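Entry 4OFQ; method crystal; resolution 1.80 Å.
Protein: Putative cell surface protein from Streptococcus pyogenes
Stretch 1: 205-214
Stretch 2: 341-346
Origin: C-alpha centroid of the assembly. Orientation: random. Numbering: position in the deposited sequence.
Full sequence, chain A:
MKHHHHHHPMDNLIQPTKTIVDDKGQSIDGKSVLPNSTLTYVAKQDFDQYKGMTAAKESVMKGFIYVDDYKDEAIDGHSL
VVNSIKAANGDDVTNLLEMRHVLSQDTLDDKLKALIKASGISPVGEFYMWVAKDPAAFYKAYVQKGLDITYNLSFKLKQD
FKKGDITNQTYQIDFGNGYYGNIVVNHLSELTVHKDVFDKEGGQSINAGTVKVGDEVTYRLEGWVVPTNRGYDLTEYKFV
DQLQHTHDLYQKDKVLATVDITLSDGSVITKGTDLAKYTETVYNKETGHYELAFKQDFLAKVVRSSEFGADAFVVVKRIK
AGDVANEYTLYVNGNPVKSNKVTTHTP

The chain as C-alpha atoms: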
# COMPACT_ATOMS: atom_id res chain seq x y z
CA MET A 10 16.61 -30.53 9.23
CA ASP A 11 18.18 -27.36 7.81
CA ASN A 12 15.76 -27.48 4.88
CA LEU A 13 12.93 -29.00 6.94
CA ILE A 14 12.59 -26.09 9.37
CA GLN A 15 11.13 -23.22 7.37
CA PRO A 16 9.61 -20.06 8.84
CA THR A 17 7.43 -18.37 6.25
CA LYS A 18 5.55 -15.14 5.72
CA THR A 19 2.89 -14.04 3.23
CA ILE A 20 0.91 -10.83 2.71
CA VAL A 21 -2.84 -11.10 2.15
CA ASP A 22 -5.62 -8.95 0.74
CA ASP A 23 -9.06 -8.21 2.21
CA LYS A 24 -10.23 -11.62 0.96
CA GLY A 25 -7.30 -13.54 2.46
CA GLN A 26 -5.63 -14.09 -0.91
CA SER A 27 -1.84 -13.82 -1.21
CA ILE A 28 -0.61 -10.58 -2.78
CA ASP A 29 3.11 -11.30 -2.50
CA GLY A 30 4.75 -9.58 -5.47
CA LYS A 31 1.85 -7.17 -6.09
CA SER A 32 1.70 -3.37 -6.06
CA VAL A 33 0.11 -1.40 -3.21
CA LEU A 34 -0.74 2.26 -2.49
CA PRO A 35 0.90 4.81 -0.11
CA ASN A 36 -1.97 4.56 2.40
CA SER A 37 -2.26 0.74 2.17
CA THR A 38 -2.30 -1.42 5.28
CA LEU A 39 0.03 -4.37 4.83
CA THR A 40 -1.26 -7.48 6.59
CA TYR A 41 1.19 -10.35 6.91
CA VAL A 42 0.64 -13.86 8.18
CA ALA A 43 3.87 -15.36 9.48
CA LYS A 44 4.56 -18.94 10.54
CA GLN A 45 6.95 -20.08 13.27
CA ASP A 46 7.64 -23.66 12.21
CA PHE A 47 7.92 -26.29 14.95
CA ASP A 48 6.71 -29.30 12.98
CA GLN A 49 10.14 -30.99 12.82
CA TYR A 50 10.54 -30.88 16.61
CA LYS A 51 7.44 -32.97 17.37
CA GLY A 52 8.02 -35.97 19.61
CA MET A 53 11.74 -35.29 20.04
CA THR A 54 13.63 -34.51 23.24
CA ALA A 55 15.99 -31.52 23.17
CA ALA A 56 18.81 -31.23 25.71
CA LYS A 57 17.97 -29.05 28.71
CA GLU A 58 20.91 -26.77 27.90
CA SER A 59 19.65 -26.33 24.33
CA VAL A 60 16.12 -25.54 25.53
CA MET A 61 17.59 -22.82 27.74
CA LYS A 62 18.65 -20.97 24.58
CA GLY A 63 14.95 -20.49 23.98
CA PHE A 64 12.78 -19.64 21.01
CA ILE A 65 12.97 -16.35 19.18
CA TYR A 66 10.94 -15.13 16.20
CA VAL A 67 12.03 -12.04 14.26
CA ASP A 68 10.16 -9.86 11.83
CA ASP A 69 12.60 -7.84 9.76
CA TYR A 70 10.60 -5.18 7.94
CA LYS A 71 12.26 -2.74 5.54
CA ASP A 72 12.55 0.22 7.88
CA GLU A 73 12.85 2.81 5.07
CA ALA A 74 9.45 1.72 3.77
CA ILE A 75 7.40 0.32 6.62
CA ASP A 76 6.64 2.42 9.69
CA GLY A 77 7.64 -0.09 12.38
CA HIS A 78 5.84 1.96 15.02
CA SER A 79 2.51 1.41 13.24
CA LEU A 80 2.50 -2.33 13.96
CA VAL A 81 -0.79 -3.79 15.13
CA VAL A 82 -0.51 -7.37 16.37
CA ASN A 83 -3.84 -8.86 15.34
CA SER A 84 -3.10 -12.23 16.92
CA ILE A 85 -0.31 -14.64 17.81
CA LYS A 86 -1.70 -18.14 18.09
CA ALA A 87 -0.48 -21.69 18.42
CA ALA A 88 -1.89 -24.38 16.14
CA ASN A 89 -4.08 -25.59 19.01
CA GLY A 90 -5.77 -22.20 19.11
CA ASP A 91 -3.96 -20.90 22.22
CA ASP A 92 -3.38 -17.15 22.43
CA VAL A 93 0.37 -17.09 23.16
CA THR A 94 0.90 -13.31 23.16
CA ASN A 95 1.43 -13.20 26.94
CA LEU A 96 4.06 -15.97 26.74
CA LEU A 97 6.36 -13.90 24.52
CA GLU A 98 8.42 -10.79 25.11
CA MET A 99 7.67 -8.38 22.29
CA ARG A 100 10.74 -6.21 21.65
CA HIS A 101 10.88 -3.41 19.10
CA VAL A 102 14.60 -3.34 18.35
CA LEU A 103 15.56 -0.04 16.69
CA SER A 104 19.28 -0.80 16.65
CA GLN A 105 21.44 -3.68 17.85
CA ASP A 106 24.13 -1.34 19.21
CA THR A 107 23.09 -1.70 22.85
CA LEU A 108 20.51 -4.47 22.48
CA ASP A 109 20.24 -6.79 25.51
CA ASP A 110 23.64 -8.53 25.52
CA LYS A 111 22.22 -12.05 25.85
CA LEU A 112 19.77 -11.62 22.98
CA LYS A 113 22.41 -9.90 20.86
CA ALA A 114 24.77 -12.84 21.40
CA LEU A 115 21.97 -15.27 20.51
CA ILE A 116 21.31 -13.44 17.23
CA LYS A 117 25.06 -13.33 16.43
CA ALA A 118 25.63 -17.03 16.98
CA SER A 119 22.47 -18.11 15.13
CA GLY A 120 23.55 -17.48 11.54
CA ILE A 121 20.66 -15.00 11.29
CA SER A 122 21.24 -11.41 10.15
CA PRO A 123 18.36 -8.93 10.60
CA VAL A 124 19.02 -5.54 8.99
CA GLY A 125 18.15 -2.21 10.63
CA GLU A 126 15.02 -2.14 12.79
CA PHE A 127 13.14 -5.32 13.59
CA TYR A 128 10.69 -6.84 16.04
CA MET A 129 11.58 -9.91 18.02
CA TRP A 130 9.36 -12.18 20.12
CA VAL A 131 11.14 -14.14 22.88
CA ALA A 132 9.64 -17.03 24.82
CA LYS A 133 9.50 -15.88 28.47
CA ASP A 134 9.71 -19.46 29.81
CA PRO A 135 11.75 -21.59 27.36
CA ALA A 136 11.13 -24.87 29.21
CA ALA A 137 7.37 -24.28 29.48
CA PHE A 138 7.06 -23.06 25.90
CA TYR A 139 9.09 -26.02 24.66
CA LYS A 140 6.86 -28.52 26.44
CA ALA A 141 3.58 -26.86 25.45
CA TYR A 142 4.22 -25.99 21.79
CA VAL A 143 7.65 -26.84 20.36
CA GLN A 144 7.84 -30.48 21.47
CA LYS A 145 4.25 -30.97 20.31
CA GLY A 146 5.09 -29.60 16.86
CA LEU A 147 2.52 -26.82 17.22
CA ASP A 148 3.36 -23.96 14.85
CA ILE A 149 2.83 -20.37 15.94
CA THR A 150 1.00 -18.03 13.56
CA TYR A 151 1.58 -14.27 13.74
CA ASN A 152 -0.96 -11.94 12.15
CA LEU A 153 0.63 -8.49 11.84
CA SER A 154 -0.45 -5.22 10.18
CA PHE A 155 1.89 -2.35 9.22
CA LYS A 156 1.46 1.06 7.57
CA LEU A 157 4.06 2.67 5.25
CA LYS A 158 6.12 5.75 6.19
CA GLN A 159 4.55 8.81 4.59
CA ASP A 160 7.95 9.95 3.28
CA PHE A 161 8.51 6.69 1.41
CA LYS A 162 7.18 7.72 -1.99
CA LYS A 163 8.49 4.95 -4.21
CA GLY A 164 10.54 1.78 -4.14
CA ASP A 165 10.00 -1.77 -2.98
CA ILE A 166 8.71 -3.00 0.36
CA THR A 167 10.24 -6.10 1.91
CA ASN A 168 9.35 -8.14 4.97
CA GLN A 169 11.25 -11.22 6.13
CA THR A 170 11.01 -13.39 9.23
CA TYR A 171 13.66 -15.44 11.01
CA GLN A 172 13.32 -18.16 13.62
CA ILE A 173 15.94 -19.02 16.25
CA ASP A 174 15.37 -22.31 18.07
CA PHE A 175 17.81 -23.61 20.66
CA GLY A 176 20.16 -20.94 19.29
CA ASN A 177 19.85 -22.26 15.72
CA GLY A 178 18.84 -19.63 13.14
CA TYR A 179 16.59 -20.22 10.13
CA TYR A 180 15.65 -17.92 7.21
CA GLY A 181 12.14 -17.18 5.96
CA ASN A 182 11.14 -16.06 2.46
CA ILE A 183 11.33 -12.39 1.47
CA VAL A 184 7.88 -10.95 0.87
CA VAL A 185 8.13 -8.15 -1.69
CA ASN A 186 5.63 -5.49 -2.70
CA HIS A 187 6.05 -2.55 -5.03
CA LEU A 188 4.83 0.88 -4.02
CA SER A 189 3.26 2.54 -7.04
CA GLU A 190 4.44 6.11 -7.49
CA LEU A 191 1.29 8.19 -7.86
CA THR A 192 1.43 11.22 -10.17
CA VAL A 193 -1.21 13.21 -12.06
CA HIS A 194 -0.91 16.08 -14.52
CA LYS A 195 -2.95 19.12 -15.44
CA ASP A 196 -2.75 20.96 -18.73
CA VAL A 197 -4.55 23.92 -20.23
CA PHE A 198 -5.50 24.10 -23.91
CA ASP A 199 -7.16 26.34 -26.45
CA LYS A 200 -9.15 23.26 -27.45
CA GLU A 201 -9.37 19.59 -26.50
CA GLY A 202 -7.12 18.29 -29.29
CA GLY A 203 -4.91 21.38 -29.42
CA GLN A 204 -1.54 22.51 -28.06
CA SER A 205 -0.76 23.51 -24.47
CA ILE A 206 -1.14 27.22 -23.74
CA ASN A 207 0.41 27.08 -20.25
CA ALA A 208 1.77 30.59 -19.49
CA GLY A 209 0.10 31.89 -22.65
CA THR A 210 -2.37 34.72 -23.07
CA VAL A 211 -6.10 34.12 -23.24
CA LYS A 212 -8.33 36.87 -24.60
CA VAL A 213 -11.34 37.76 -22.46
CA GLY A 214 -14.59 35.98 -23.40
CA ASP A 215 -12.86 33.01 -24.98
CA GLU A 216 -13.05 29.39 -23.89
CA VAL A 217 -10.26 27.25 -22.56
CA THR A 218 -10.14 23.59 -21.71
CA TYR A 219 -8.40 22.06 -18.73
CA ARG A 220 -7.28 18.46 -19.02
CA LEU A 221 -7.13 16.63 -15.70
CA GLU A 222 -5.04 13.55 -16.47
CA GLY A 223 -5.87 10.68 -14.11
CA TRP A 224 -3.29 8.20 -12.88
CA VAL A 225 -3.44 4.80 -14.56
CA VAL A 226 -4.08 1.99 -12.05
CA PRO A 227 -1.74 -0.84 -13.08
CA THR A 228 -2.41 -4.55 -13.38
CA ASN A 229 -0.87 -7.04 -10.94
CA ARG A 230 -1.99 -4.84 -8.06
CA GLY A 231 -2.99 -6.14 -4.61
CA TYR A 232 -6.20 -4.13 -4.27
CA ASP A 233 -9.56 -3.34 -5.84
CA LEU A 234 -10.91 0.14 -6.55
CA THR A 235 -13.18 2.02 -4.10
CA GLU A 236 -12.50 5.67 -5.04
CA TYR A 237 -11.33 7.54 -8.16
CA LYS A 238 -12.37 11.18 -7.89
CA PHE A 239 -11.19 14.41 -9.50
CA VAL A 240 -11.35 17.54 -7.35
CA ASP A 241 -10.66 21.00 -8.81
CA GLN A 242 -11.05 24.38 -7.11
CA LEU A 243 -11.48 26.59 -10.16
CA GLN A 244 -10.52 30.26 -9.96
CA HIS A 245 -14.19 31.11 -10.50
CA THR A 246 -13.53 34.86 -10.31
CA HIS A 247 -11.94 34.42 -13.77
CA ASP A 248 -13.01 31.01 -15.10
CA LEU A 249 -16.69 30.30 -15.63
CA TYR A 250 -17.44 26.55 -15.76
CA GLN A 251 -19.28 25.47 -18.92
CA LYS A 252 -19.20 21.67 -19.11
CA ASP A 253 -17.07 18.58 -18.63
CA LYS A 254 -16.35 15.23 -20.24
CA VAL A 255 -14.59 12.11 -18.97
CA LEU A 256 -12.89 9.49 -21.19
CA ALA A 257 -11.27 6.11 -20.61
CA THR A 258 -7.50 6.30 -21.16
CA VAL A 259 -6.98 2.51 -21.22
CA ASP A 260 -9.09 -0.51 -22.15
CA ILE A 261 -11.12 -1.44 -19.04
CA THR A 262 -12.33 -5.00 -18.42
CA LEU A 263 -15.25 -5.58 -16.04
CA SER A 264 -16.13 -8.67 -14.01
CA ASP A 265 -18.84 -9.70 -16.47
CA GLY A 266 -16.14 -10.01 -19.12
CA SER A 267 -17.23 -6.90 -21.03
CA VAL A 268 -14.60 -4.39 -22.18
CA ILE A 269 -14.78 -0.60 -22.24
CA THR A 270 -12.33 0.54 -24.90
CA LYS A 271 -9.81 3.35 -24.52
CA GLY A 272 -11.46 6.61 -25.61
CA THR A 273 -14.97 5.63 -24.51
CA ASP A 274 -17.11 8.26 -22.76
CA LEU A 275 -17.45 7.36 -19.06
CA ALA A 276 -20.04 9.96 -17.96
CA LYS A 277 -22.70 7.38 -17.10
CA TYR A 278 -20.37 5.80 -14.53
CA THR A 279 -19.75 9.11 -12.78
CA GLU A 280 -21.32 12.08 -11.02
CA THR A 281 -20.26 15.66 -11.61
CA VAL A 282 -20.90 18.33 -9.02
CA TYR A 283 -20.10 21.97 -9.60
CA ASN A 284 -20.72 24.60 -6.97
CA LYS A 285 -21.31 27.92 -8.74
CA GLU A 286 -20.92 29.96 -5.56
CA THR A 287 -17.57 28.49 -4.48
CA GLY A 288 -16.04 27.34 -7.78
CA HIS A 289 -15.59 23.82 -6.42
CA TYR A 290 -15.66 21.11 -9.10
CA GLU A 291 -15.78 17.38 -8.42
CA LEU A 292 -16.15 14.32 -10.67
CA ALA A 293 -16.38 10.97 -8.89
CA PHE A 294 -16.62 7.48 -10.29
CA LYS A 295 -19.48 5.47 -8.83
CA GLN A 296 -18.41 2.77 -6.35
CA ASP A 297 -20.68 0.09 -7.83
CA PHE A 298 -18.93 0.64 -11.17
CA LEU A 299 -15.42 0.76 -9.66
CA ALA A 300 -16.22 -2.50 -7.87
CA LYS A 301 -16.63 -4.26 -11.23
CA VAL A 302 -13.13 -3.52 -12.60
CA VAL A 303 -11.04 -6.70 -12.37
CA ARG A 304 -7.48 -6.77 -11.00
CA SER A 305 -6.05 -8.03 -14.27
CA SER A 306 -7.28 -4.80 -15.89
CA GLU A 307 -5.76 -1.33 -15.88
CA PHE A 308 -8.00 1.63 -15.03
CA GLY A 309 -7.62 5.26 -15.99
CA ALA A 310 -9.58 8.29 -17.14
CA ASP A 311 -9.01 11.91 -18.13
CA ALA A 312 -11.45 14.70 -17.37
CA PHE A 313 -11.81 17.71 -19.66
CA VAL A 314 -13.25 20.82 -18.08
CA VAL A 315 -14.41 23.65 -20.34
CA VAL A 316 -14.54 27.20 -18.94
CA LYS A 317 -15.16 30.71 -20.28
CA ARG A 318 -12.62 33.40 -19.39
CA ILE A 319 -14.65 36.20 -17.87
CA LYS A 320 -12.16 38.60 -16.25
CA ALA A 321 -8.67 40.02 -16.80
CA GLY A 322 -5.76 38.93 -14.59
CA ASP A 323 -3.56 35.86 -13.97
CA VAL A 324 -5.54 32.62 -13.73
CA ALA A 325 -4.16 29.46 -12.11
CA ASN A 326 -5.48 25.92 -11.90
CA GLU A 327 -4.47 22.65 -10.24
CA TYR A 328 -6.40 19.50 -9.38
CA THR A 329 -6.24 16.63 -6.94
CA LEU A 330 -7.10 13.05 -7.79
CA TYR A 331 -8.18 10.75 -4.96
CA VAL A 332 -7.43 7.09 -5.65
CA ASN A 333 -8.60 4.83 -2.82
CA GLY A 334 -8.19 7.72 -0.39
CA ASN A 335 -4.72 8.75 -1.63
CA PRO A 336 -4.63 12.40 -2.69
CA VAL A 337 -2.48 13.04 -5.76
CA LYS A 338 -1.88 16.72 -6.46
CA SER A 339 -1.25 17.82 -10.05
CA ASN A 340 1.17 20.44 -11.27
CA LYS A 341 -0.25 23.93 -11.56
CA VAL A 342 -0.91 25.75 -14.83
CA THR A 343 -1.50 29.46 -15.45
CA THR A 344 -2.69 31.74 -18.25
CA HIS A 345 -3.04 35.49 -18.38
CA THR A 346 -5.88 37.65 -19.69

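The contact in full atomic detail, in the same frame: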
# COMPACT_ATOMS: atom_id res chain seq x y z
N SER A 205 -0.79 22.87 -25.78
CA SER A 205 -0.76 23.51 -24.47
C SER A 205 -0.57 25.02 -24.62
O SER A 205 0.19 25.48 -25.48
CB SER A 205 0.37 22.92 -23.62
OG SER A 205 0.50 23.61 -22.38
N ILE A 206 -1.26 25.77 -23.78
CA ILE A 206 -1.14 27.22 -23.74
C ILE A 206 -0.73 27.67 -22.32
O ILE A 206 -0.98 28.80 -21.92
CB ILE A 206 -2.45 27.91 -24.17
CG1 ILE A 206 -3.62 27.54 -23.25
CG2 ILE A 206 -2.79 27.59 -25.64
CD1 ILE A 206 -4.91 28.31 -23.56
N ASN A 207 -0.11 26.76 -21.57
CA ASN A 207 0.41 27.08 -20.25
C ASN A 207 1.34 28.30 -20.35
O ASN A 207 2.25 28.32 -21.19
CB ASN A 207 1.15 25.87 -19.66
CG ASN A 207 1.63 26.10 -18.23
OD1 ASN A 207 1.01 26.82 -17.44
ND2 ASN A 207 2.75 25.46 -17.88
N ALA A 208 1.05 29.31 -19.52
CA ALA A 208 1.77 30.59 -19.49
C ALA A 208 1.46 31.51 -20.67
O ALA A 208 2.11 32.55 -20.85
CB ALA A 208 3.29 30.39 -19.32
N GLY A 209 0.47 31.13 -21.48
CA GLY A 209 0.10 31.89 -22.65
C GLY A 209 -0.93 32.95 -22.29
O GLY A 209 -1.28 33.13 -21.12
N THR A 210 -1.43 33.64 -23.30
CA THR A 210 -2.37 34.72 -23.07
C THR A 210 -3.71 34.33 -23.65
O THR A 210 -3.81 33.92 -24.81
CB THR A 210 -1.86 36.03 -23.72
OG1 THR A 210 -0.65 36.43 -23.07
CG2 THR A 210 -2.89 37.16 -23.60
N VAL A 211 -4.75 34.48 -22.84
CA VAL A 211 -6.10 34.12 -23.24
C VAL A 211 -6.98 35.37 -23.28
O VAL A 211 -7.14 36.06 -22.28
CB VAL A 211 -6.70 33.11 -22.25
CG1 VAL A 211 -8.18 32.90 -22.52
CG2 VAL A 211 -5.93 31.80 -22.31
N LYS A 212 -7.52 35.67 -24.46
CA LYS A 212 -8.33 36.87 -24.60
C LYS A 212 -9.64 36.71 -23.83
O LYS A 212 -10.18 35.61 -23.73
CB LYS A 212 -8.59 37.17 -26.08
CG LYS A 212 -7.36 37.70 -26.81
CD LYS A 212 -7.59 37.83 -28.31
CE LYS A 212 -7.69 36.47 -29.00
NZ LYS A 212 -6.36 35.82 -29.17
N VAL A 213 -10.12 37.81 -23.26
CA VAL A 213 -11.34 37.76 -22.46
C VAL A 213 -12.54 37.30 -23.31
O VAL A 213 -12.67 37.65 -24.48
CB VAL A 213 -11.61 39.13 -21.79
CG1 VAL A 213 -12.05 40.16 -22.82
CG2 VAL A 213 -12.65 38.98 -20.68
N GLY A 214 -13.41 36.48 -22.71
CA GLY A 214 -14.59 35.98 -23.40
C GLY A 214 -14.41 34.65 -24.10
O GLY A 214 -15.38 33.99 -24.48
N LYS A 341 0.58 22.78 -11.23
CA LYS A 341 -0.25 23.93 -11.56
C LYS A 341 -0.06 24.30 -13.03
O LYS A 341 0.95 23.95 -13.64
CB LYS A 341 0.11 25.14 -10.69
CG LYS A 341 -0.43 25.07 -9.25
CD LYS A 341 -1.46 26.19 -9.00
CE LYS A 341 -1.85 26.30 -7.52
NZ LYS A 341 -2.76 27.46 -7.23
N VAL A 342 -1.05 25.02 -13.57
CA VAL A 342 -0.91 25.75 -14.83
C VAL A 342 -1.40 27.17 -14.62
O VAL A 342 -2.12 27.44 -13.67
CB VAL A 342 -1.73 25.11 -15.97
CG1 VAL A 342 -1.21 23.69 -16.27
CG2 VAL A 342 -3.20 25.06 -15.59
N THR A 343 -0.97 28.09 -15.48
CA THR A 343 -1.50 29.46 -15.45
C THR A 343 -1.71 29.97 -16.88
O THR A 343 -1.08 29.47 -17.83
CB THR A 343 -0.59 30.50 -14.71
OG1 THR A 343 0.56 30.83 -15.52
CG2 THR A 343 -0.14 30.00 -13.32
N THR A 344 -2.61 30.93 -17.04
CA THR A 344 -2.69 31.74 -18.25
C THR A 344 -3.02 33.16 -17.83
O THR A 344 -3.49 33.40 -16.70
CB THR A 344 -3.81 31.30 -19.21
OG1 THR A 344 -5.06 31.29 -18.51
CG2 THR A 344 -3.52 29.91 -19.80
N HIS A 345 -2.77 34.11 -18.72
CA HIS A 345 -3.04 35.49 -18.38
C HIS A 345 -4.04 36.11 -19.35
O HIS A 345 -4.01 35.81 -20.55
CB HIS A 345 -1.77 36.31 -18.36
CG HIS A 345 -1.90 37.60 -17.63
ND1 HIS A 345 -1.72 37.70 -16.26
CD2 HIS A 345 -2.25 38.85 -18.05
CE1 HIS A 345 -1.92 38.95 -15.88
NE2 HIS A 345 -2.25 39.66 -16.95
N THR A 346 -4.91 36.97 -18.84
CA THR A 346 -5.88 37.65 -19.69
C THR A 346 -5.78 39.16 -19.55
O THR A 346 -5.62 39.65 -18.43
CB THR A 346 -7.30 37.19 -19.33
OG1 THR A 346 -7.44 35.81 -19.68
CG2 THR A 346 -8.35 38.05 -20.08
O HOH W 1 2.47 29.00 -16.24
O HOH W 2 3.24 24.17 -15.35

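The contact is a backbone-led pairing in which an irregular segment, 205-214, docks alongside the strand that includes Val-342 to His-345 through a short series of hydrogen bonds, extended at each end by a polar side chain. The series centres on a single beta bridge between Thr-210 and His-345, whose CA atoms lie 4.8 Å apart. His-345 uses both of its backbone polar groups here: its N donates to Gly-209 O at 3.0 Å, and its O accepts from Val-211 N at 2.7 Å. Both bonds are nearly straight, and the same carbonyl, His-345 O, also lies 3.2 Å from Thr-210 CA in a CA-H...O contact.

Before the bridge, the chain folds into a type II turn from Ile-206 to Gly-209, closed by Gly-209 N donating to Ile-206 O at 2.8 Å. Within the turn, Ala-208 N donates to Thr-343 O at 2.7 Å. Asn-207 completes the pairing of Thr-343: its OD1 accepts from Thr-343 N at 3.1 Å, so the acceptor here is a side-chain carbonyl oxygen rather than a backbone one. Two waters reinforce this end. The oxygen of one water lies 2.9 Å from Asn-207 OD1, to which it donates, and 2.7 Å from Thr-343 OG1; the oxygen of the other lies 2.9 Å from both Asn-207 ND2, from which it accepts, and Lys-341 O, to which it donates.

At the other end, Thr-346 OG1 donates to Val-211 O at 2.6 Å, a short bond made by a side chain just beyond His-345. The methyl group of Thr-346 meanwhile packs against Val-213, with CG2 3.8 Å from Val-213 CB. Further apolar contact comes from Thr-344, which is buried: its CB lies 3.8 Å from Val-211 CG2, and its CG2 approaches Ile-206 CG1 at 4.2 Å. The contact buries 451 Å² between the stretches, both sides summed.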